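Local structure of NAD_Gly3P_dh, NAD-dependent glycerol-3-phosphate dehydrogenase (Streptosporangium roseum, 5OCM) at residues Gly15-Gly20 / Gln124-Ala129; Phe184-Ala189 / Glu257-Val262; Ala188-Thr193 / Asp243-Glu248. The protein binds NADP+ and is an imine reductase, probably reducing imines to amines with NADPH as the hydride donor. All blocks are in the same frame, centred on the assembly; numbering follows the deposited sequence.

Interaction 1: Gly15-Gly20 / Gln124-Ala129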
loop_
_atom_site.group_PDB
_atom_site.type_symbol
_atom_site.label_atom_id
_atom_site.label_comp_id
_atom_site.label_asym_id
_atom_site.label_seq_id
_atom_site.Cartn_x
_atom_site.Cartn_y
_atom_site.Cartn_z
ATOM N N GLY A 15 -0.194 16.659 19.035
ATOM C CA GLY A 15 0.372 17.880 19.616
ATOM C C GLY A 15 1.446 17.630 20.642
ATOM O O GLY A 15 2.439 18.350 20.698
ATOM N N GLN A 16 1.275 16.623 21.458
ATOM C CA GLN A 16 2.311 16.270 22.434
ATOM C C GLN A 16 3.623 15.910 21.751
ATOM O O GLN A 16 4.710 16.305 22.235
ATOM C CB GLN A 16 1.873 15.078 23.339
ATOM C CG GLN A 16 0.626 15.312 24.043
ATOM C CD GLN A 16 0.472 14.958 25.332
ATOM O OE1 GLN A 16 0.419 15.854 26.158
ATOM N NE2 GLN A 16 0.584 13.671 25.614
ATOM N N ALA A 17 3.536 15.148 20.652
ATOM C CA ALA A 17 4.718 14.741 19.908
ATOM C C ALA A 17 5.374 15.962 19.219
ATOM O O ALA A 17 6.599 16.074 19.152
ATOM C CB ALA A 17 4.377 13.684 18.870
ATOM N N LEU A 18 4.554 16.868 18.691
ATOM C CA LEU A 18 5.107 18.061 18.057
ATOM C C LEU A 18 5.921 18.878 19.081
ATOM O O LEU A 18 7.090 19.256 18.829
ATOM C CB LEU A 18 3.992 18.922 17.477
ATOM C CG LEU A 18 3.082 18.371 16.394
ATOM C CD1 LEU A 18 1.989 19.362 16.063
ATOM C CD2 LEU A 18 3.871 17.990 15.143
ATOM N N ALA A 19 5.299 19.188 20.215
ATOM C CA ALA A 19 5.973 19.930 21.293
ATOM C C ALA A 19 7.227 19.200 21.770
ATOM O O ALA A 19 8.276 19.826 21.933
ATOM C CB ALA A 19 5.039 20.186 22.441
ATOM N N GLY A 20 7.133 17.887 21.958
ATOM C CA GLY A 20 8.315 17.107 22.334
ATOM C C GLY A 20 9.481 17.191 21.355
ATOM O O GLY A 20 10.645 17.254 21.761
ATOM N N GLN A 124 4.903 8.882 17.176
ATOM C CA GLN A 124 6.187 8.292 17.542
ATOM C C GLN A 124 7.290 8.530 16.488
ATOM O O GLN A 124 8.467 8.406 16.797
ATOM C CB GLN A 124 6.075 6.775 17.782
ATOM C CG GLN A 124 4.984 6.308 18.765
ATOM C CD GLN A 124 3.630 5.958 18.047
ATOM O OE1 GLN A 124 2.964 6.845 17.517
ATOM N NE2 GLN A 124 3.259 4.571 17.945
ATOM N N VAL A 125 6.942 8.828 15.242
ATOM C CA VAL A 125 7.899 9.080 14.199
ATOM C C VAL A 125 8.230 10.567 14.050
ATOM O O VAL A 125 9.315 10.926 13.574
ATOM C CB VAL A 125 7.390 8.404 12.879
ATOM C CG1 VAL A 125 8.204 8.801 11.674
ATOM C CG2 VAL A 125 7.364 6.895 13.057
ATOM N N VAL A 126 7.324 11.431 14.509
ATOM C CA VAL A 126 7.578 12.863 14.518
ATOM C C VAL A 126 8.889 13.112 15.291
ATOM O O VAL A 126 9.151 12.496 16.322
ATOM C CB VAL A 126 6.418 13.626 15.138
ATOM C CG1 VAL A 126 6.804 15.051 15.503
ATOM C CG2 VAL A 126 5.249 13.622 14.207
ATOM N N GLY A 127 9.705 14.015 14.760
ATOM C CA GLY A 127 10.971 14.358 15.348
ATOM C C GLY A 127 12.107 13.439 14.949
ATOM O O GLY A 127 13.211 13.580 15.445
ATOM N N THR A 128 11.865 12.501 14.056
ATOM C CA THR A 128 12.898 11.624 13.510
ATOM C C THR A 128 13.077 11.910 12.041
ATOM O O THR A 128 12.251 12.528 11.361
ATOM C CB THR A 128 12.565 10.117 13.708
ATOM O OG1 THR A 128 11.521 9.664 12.789
ATOM C CG2 THR A 128 12.142 9.838 15.115
ATOM N N ALA A 129 14.168 11.381 11.519
ATOM C CA ALA A 129 14.525 11.597 10.124
ATOM C C ALA A 129 13.482 11.069 9.157
ATOM O O ALA A 129 13.280 11.634 8.114
ATOM C CB ALA A 129 15.931 11.062 9.778
#
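Val126 carries the contact between helix 13-24 and the loop that follows strand 113-120; the meeting is by van der Waals contact, mostly between apolar groups. Its CB sits 4.3 Å from Ala17 CB, so the turn sets Val126 against the Ala17 methyl. Of its two branches CG1 does the closest touching: with CG1 anti to the backbone N (chi1 164°), it comes within 3.8 Å of Ala17 O, a van der Waals contact with the backbone carbonyl. The same methyl also meets Leu18, 4.2 Å from Leu18 CD2, the two side chains lying aslant. Leu18 starts away from the loop, but its far end swings back to reach Val126. Met14, Ala21 and Ile119 pack on Val126 as well, and Ile119 also touches Leu18.

No hydrogen bond spans the two segments; the turn is held by its own bonds. Residues Val125 to Thr128 make a type II turn, with Gly127 at a positive phi of 85° that suits glycine. Val125 O takes two bonds, from Thr128 N at 3.0 Å and from Thr128 OG1 at 2.7 Å, the hydroxyl lying in the carbonyl plane on a lone pair. That double grip fixes the turn that presents Val126 to the helix. Outside the two segments, Lys24 NZ, from further along the helix, bonds to Gly127 O.

Gly15 touches the bound NADP+ and fits the last glycine of a GxGxxG pattern. The arrangement is that of a Rossmann-type dinucleotide-binding domain, whose first helix after the glycine-rich turn is touched here by the loop linking strands 113-120 and 131-136.

Interaction 2: Phe184-Ala189 / Glu257-Val262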
loop_
_atom_site.group_PDB
_atom_site.type_symbol
_atom_site.label_atom_id
_atom_site.label_comp_id
_atom_site.label_asym_id
_atom_site.label_seq_id
_atom_site.Cartn_x
_atom_site.Cartn_y
_atom_site.Cartn_z
ATOM N N PHE A 184 -4.122 -5.386 4.089
ATOM C CA PHE A 184 -3.215 -6.134 4.945
ATOM C C PHE A 184 -3.994 -6.906 6.032
ATOM O O PHE A 184 -3.728 -8.109 6.274
ATOM C CB PHE A 184 -2.194 -5.220 5.655
ATOM C CG PHE A 184 -1.432 -5.947 6.729
ATOM C CD1 PHE A 184 -0.485 -6.894 6.373
ATOM C CD2 PHE A 184 -1.714 -5.748 8.040
ATOM C CE1 PHE A 184 0.159 -7.664 7.327
ATOM C CE2 PHE A 184 -1.043 -6.479 9.043
ATOM C CZ PHE A 184 -0.113 -7.462 8.671
ATOM N N LEU A 185 -4.932 -6.226 6.657
ATOM C CA LEU A 185 -5.734 -6.858 7.743
ATOM C C LEU A 185 -6.622 -7.986 7.223
ATOM O O LEU A 185 -6.692 -9.070 7.846
ATOM C CB LEU A 185 -6.557 -5.839 8.546
ATOM C CG LEU A 185 -5.714 -4.787 9.326
ATOM C CD1 LEU A 185 -6.680 -3.745 9.831
ATOM C CD2 LEU A 185 -4.923 -5.346 10.443
ATOM N N HIS A 186 -7.203 -7.804 6.041
ATOM C CA HIS A 186 -7.920 -8.929 5.397
ATOM C C HIS A 186 -6.991 -10.102 5.150
ATOM O O HIS A 186 -7.330 -11.279 5.446
ATOM C CB HIS A 186 -8.588 -8.416 4.107
ATOM C CG HIS A 186 -9.217 -9.479 3.247
ATOM N ND1 HIS A 186 -9.838 -10.599 3.747
ATOM C CD2 HIS A 186 -9.345 -9.564 1.922
ATOM C CE1 HIS A 186 -10.284 -11.342 2.739
ATOM N NE2 HIS A 186 -9.993 -10.736 1.624
ATOM N N GLY A 187 -5.798 -9.817 4.633
ATOM C CA GLY A 187 -4.805 -10.867 4.401
ATOM C C GLY A 187 -4.390 -11.571 5.651
ATOM O O GLY A 187 -4.252 -12.810 5.658
ATOM N N ALA A 188 -4.177 -10.808 6.726
ATOM C CA ALA A 188 -3.856 -11.406 8.011
ATOM C C ALA A 188 -4.997 -12.312 8.511
ATOM O O ALA A 188 -4.725 -13.403 9.032
ATOM C CB ALA A 188 -3.595 -10.314 9.020
ATOM N N ALA A 189 -6.240 -11.871 8.349
ATOM C CA ALA A 189 -7.390 -12.684 8.758
ATOM C C ALA A 189 -7.413 -14.008 7.971
ATOM O O ALA A 189 -7.646 -15.099 8.526
ATOM C CB ALA A 189 -8.675 -11.929 8.559
ATOM N N GLU A 257 -15.691 -8.312 1.504
ATOM C CA GLU A 257 -16.080 -6.990 0.985
ATOM C C GLU A 257 -14.992 -6.275 0.193
ATOM O O GLU A 257 -15.310 -5.623 -0.821
ATOM C CB GLU A 257 -16.563 -6.099 2.104
ATOM C CG GLU A 257 -17.917 -6.609 2.567
ATOM C CD GLU A 257 -18.481 -5.940 3.748
ATOM O OE1 GLU A 257 -18.163 -6.338 4.901
ATOM O OE2 GLU A 257 -19.300 -5.055 3.468
ATOM N N LEU A 258 -13.735 -6.375 0.654
ATOM C CA LEU A 258 -12.658 -5.717 -0.118
ATOM C C LEU A 258 -12.464 -6.250 -1.531
ATOM O O LEU A 258 -12.542 -5.465 -2.492
ATOM C CB LEU A 258 -11.333 -5.715 0.665
ATOM C CG LEU A 258 -11.306 -4.959 1.985
ATOM C CD1 LEU A 258 -9.906 -5.157 2.528
ATOM C CD2 LEU A 258 -11.662 -3.464 1.880
ATOM N N PRO A 259 -12.212 -7.571 -1.700
ATOM C CA PRO A 259 -12.001 -8.015 -3.056
ATOM C C PRO A 259 -13.289 -7.962 -3.889
ATOM O O PRO A 259 -13.195 -7.854 -5.091
ATOM C CB PRO A 259 -11.498 -9.470 -2.905
ATOM C CG PRO A 259 -12.002 -9.873 -1.578
ATOM C CD PRO A 259 -11.946 -8.630 -0.736
ATOM N N ARG A 260 -14.465 -8.034 -3.283
ATOM C CA ARG A 260 -15.691 -7.823 -4.041
ATOM C C ARG A 260 -15.787 -6.426 -4.648
ATOM O O ARG A 260 -16.193 -6.303 -5.800
ATOM C CB ARG A 260 -16.962 -8.139 -3.266
ATOM C CG ARG A 260 -17.075 -9.689 -3.209
ATOM C CD ARG A 260 -18.387 -10.263 -2.668
ATOM N NE ARG A 260 -18.573 -10.025 -1.235
ATOM C CZ ARG A 260 -19.279 -9.047 -0.666
ATOM N NH1 ARG A 260 -19.362 -9.015 0.642
ATOM N NH2 ARG A 260 -19.971 -8.112 -1.373
ATOM N N LEU A 261 -15.363 -5.403 -3.904
ATOM C CA LEU A 261 -15.326 -4.044 -4.487
ATOM C C LEU A 261 -14.255 -3.944 -5.578
ATOM O O LEU A 261 -14.481 -3.313 -6.621
ATOM C CB LEU A 261 -15.162 -2.940 -3.436
ATOM C CG LEU A 261 -15.135 -1.502 -3.975
ATOM C CD1 LEU A 261 -16.394 -1.158 -4.807
ATOM C CD2 LEU A 261 -14.963 -0.496 -2.869
ATOM N N VAL A 262 -13.107 -4.598 -5.366
ATOM C CA VAL A 262 -12.034 -4.644 -6.389
ATOM C C VAL A 262 -12.620 -5.240 -7.684
ATOM O O VAL A 262 -12.406 -4.688 -8.786
ATOM C CB VAL A 262 -10.811 -5.445 -5.896
ATOM C CG1 VAL A 262 -9.803 -5.707 -7.015
ATOM C CG2 VAL A 262 -10.154 -4.733 -4.689
#
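His186 reaches across from helix 165-192 to the first turn of helix 257-271, where it meets Leu258 and Pro259. The tight part is small, a van der Waals contact of the imidazole and its CB with a proline and a leucine. A chi1 of 173°, which sets CG trans to the main-chain nitrogen, carries the imidazole toward Pro259, whose side chain comes from the opposite direction. His186 NE2 lies 3.7 Å from Pro259 CD and 3.9 Å from Pro259 CG, while His186 CD2 is 3.8 Å from the same Pro259 CD. Pro259 CD approaches the imidazole obliquely, near NE2 and CD2. Nearer the backbone, Leu258 CD1 packs against His186 CB at 3.9 Å, filling in beside the stem of the histidine. No hydrogen bond joins the two segments.

The solvent side belongs to Arg260, which is exposed: its guanidinium has one face covered, toward its rim, by Glu257 CA, and its NE bonds to Thr256 OG1. Glu257 faces the second subunit instead; its OE1 forms a salt bridge with Arg268 of that subunit.

Around this pairing, helix 235-252 packs against both partners: Ser249 touches His186, and Leu245 and Ile246 touch Pro259. Phe286 of the second subunit packs on Leu258, so the helix start is held between its own helical domain and the dimer partner.

Interaction 3: Ala188-Thr193 / Asp243-Glu248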
loop_
_atom_site.group_PDB
_atom_site.type_symbol
_atom_site.label_atom_id
_atom_site.label_comp_id
_atom_site.label_asym_id
_atom_site.label_seq_id
_atom_site.Cartn_x
_atom_site.Cartn_y
_atom_site.Cartn_z
ATOM N N ALA A 188 -4.177 -10.808 6.726
ATOM C CA ALA A 188 -3.856 -11.406 8.011
ATOM C C ALA A 188 -4.997 -12.312 8.511
ATOM O O ALA A 188 -4.725 -13.403 9.032
ATOM C CB ALA A 188 -3.595 -10.314 9.020
ATOM N N ALA A 189 -6.240 -11.871 8.349
ATOM C CA ALA A 189 -7.390 -12.684 8.758
ATOM C C ALA A 189 -7.413 -14.008 7.971
ATOM O O ALA A 189 -7.646 -15.099 8.526
ATOM C CB ALA A 189 -8.675 -11.929 8.559
ATOM N N LEU A 190 -7.186 -13.896 6.658
ATOM C CA LEU A 190 -7.159 -15.091 5.789
ATOM C C LEU A 190 -6.053 -16.033 6.185
ATOM O O LEU A 190 -6.294 -17.243 6.398
ATOM C CB LEU A 190 -6.983 -14.648 4.323
ATOM C CG LEU A 190 -6.927 -15.775 3.281
ATOM C CD1 LEU A 190 -8.138 -16.697 3.336
ATOM C CD2 LEU A 190 -6.889 -15.188 1.879
ATOM N N LEU A 191 -4.842 -15.504 6.387
ATOM C CA LEU A 191 -3.738 -16.336 6.792
ATOM C C LEU A 191 -3.876 -16.922 8.188
ATOM O O LEU A 191 -3.389 -18.061 8.426
ATOM C CB LEU A 191 -2.403 -15.580 6.657
ATOM C CG LEU A 191 -1.977 -15.626 5.163
ATOM C CD1 LEU A 191 -1.053 -14.526 4.897
ATOM C CD2 LEU A 191 -1.314 -16.978 4.815
ATOM N N GLY A 192 -4.550 -16.207 9.063
ATOM C CA GLY A 192 -4.843 -16.705 10.441
ATOM C C GLY A 192 -5.637 -18.005 10.422
ATOM O O GLY A 192 -5.460 -18.849 11.335
ATOM N N THR A 193 -6.455 -18.219 9.388
ATOM C CA THR A 193 -7.212 -19.493 9.293
ATOM C C THR A 193 -6.332 -20.668 9.006
ATOM O O THR A 193 -6.705 -21.796 9.321
ATOM C CB THR A 193 -8.379 -19.419 8.280
ATOM O OG1 THR A 193 -7.843 -19.326 6.981
ATOM C CG2 THR A 193 -9.271 -18.230 8.525
ATOM N N ASP A 243 -10.614 -13.203 -8.460
ATOM C CA ASP A 243 -11.511 -14.333 -8.153
ATOM C C ASP A 243 -10.874 -15.380 -7.262
ATOM O O ASP A 243 -11.582 -15.948 -6.409
ATOM C CB ASP A 243 -12.047 -14.968 -9.437
ATOM C CG ASP A 243 -13.137 -14.107 -10.068
ATOM O OD1 ASP A 243 -13.674 -13.122 -9.438
ATOM O OD2 ASP A 243 -13.581 -14.478 -11.160
ATOM N N HIS A 244 -9.603 -15.669 -7.447
ATOM C CA HIS A 244 -8.931 -16.612 -6.551
ATOM C C HIS A 244 -9.000 -16.087 -5.104
ATOM O O HIS A 244 -9.237 -16.857 -4.174
ATOM C CB HIS A 244 -7.473 -16.866 -6.947
ATOM C CG HIS A 244 -7.326 -17.456 -8.301
ATOM N ND1 HIS A 244 -6.257 -17.201 -9.128
ATOM C CD2 HIS A 244 -8.132 -18.303 -8.977
ATOM C CE1 HIS A 244 -6.419 -17.869 -10.267
ATOM N NE2 HIS A 244 -7.539 -18.552 -10.191
ATOM N N LEU A 245 -8.757 -14.773 -4.927
ATOM C CA LEU A 245 -8.821 -14.199 -3.570
ATOM C C LEU A 245 -10.226 -14.302 -2.981
ATOM O O LEU A 245 -10.378 -14.659 -1.825
ATOM C CB LEU A 245 -8.315 -12.737 -3.571
ATOM C CG LEU A 245 -8.450 -11.965 -2.261
ATOM C CD1 LEU A 245 -7.764 -12.684 -1.103
ATOM C CD2 LEU A 245 -7.892 -10.566 -2.466
ATOM N N ILE A 246 -11.242 -14.017 -3.789
ATOM C CA ILE A 246 -12.630 -14.158 -3.330
ATOM C C ILE A 246 -12.904 -15.606 -2.936
ATOM O O ILE A 246 -13.419 -15.857 -1.830
ATOM C CB ILE A 246 -13.618 -13.674 -4.402
ATOM C CG1 ILE A 246 -13.487 -12.146 -4.516
ATOM C CG2 ILE A 246 -15.044 -14.041 -3.985
ATOM C CD1 ILE A 246 -14.219 -11.530 -5.696
ATOM N N HIS A 247 -12.535 -16.547 -3.785
ATOM C CA HIS A 247 -12.803 -17.979 -3.513
ATOM C C HIS A 247 -12.057 -18.475 -2.291
ATOM O O HIS A 247 -12.631 -19.222 -1.461
ATOM C CB HIS A 247 -12.568 -18.844 -4.764
ATOM C CG HIS A 247 -13.656 -18.583 -5.792
ATOM N ND1 HIS A 247 -13.494 -18.298 -7.161
ATOM C CD2 HIS A 247 -15.003 -18.665 -5.585
ATOM C CE1 HIS A 247 -14.685 -18.022 -7.666
ATOM N NE2 HIS A 247 -15.622 -18.334 -6.778
ATOM N N GLU A 248 -10.797 -18.088 -2.183
ATOM C CA GLU A 248 -10.009 -18.443 -1.004
ATOM C C GLU A 248 -10.604 -17.868 0.282
ATOM O O GLU A 248 -10.689 -18.576 1.320
ATOM C CB GLU A 248 -8.535 -17.999 -1.195
ATOM C CG GLU A 248 -7.574 -18.663 -0.212
ATOM C CD GLU A 248 -7.334 -20.169 -0.570
ATOM O OE1 GLU A 248 -7.317 -20.529 -1.751
ATOM O OE2 GLU A 248 -7.219 -21.000 0.394
#
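Leu190, near the end of helix 165-192, projects onto helix 235-252 in the all-helical C-terminal domain, and the contact is a plain helix-to-helix packing of this domain rather than part of a binding site. Following helix 235-252 from its residue Asp243, this first residue takes no part across the contact; its OD2 makes a salt bridge with Arg263 on helix 257-271. Leu245 is the first to touch. Its end bends toward the other helix, and CD1 lies 4.0 Å from Leu190 CD2, the two side chains crossing at a slant. Ile246, next in line, packs on Pro259 instead.

Glu248, one turn on from Leu245, closes the contact with its aliphatic part. Leu190, its side chain extended away from its own nitrogen (chi1 180°), turns both branches to it: Leu190 CD1 and CD2 each stand 4.1 Å from Glu248 CG, and the two side chains run at about a right angle. Leu190 CD1 also comes within 3.8 Å of Glu248 O. Beyond CG the Glu248 chain bends, and its carboxylate is engaged elsewhere, OE2 bonding to Ser97 OG of the second subunit, whose Leu168 packs on Leu190 as well.

Across from Glu248, Leu190 O accepts two bonds, from Thr193 N at 3.1 Å and from Thr193 OG1 at 2.7 Å, the hydroxyl lying in the carbonyl plane.

Interaction 1 belongs to the nucleotide-binding domain, and its centre is 32 and 37 Å from those of interactions 2 and 3, which share the C-terminal helical domain. Those two start from one helix, 165-192, which meets helix 257-271 in interaction 2 and helix 235-252 in interaction 3; their centres are 8 Å apart and they touch, with Pro259 CB 3.7 Å from Ile246 CG1. All three contacts are largely buried and join their segments without hydrogen bonds. Interaction 1 sets a loop turn on a helix beside the cofactor, interaction 2 a histidine on a leucine and a proline, interaction 3 a leucine on a leucine, a glutamate stem and its carbonyl. All touch the second subunit.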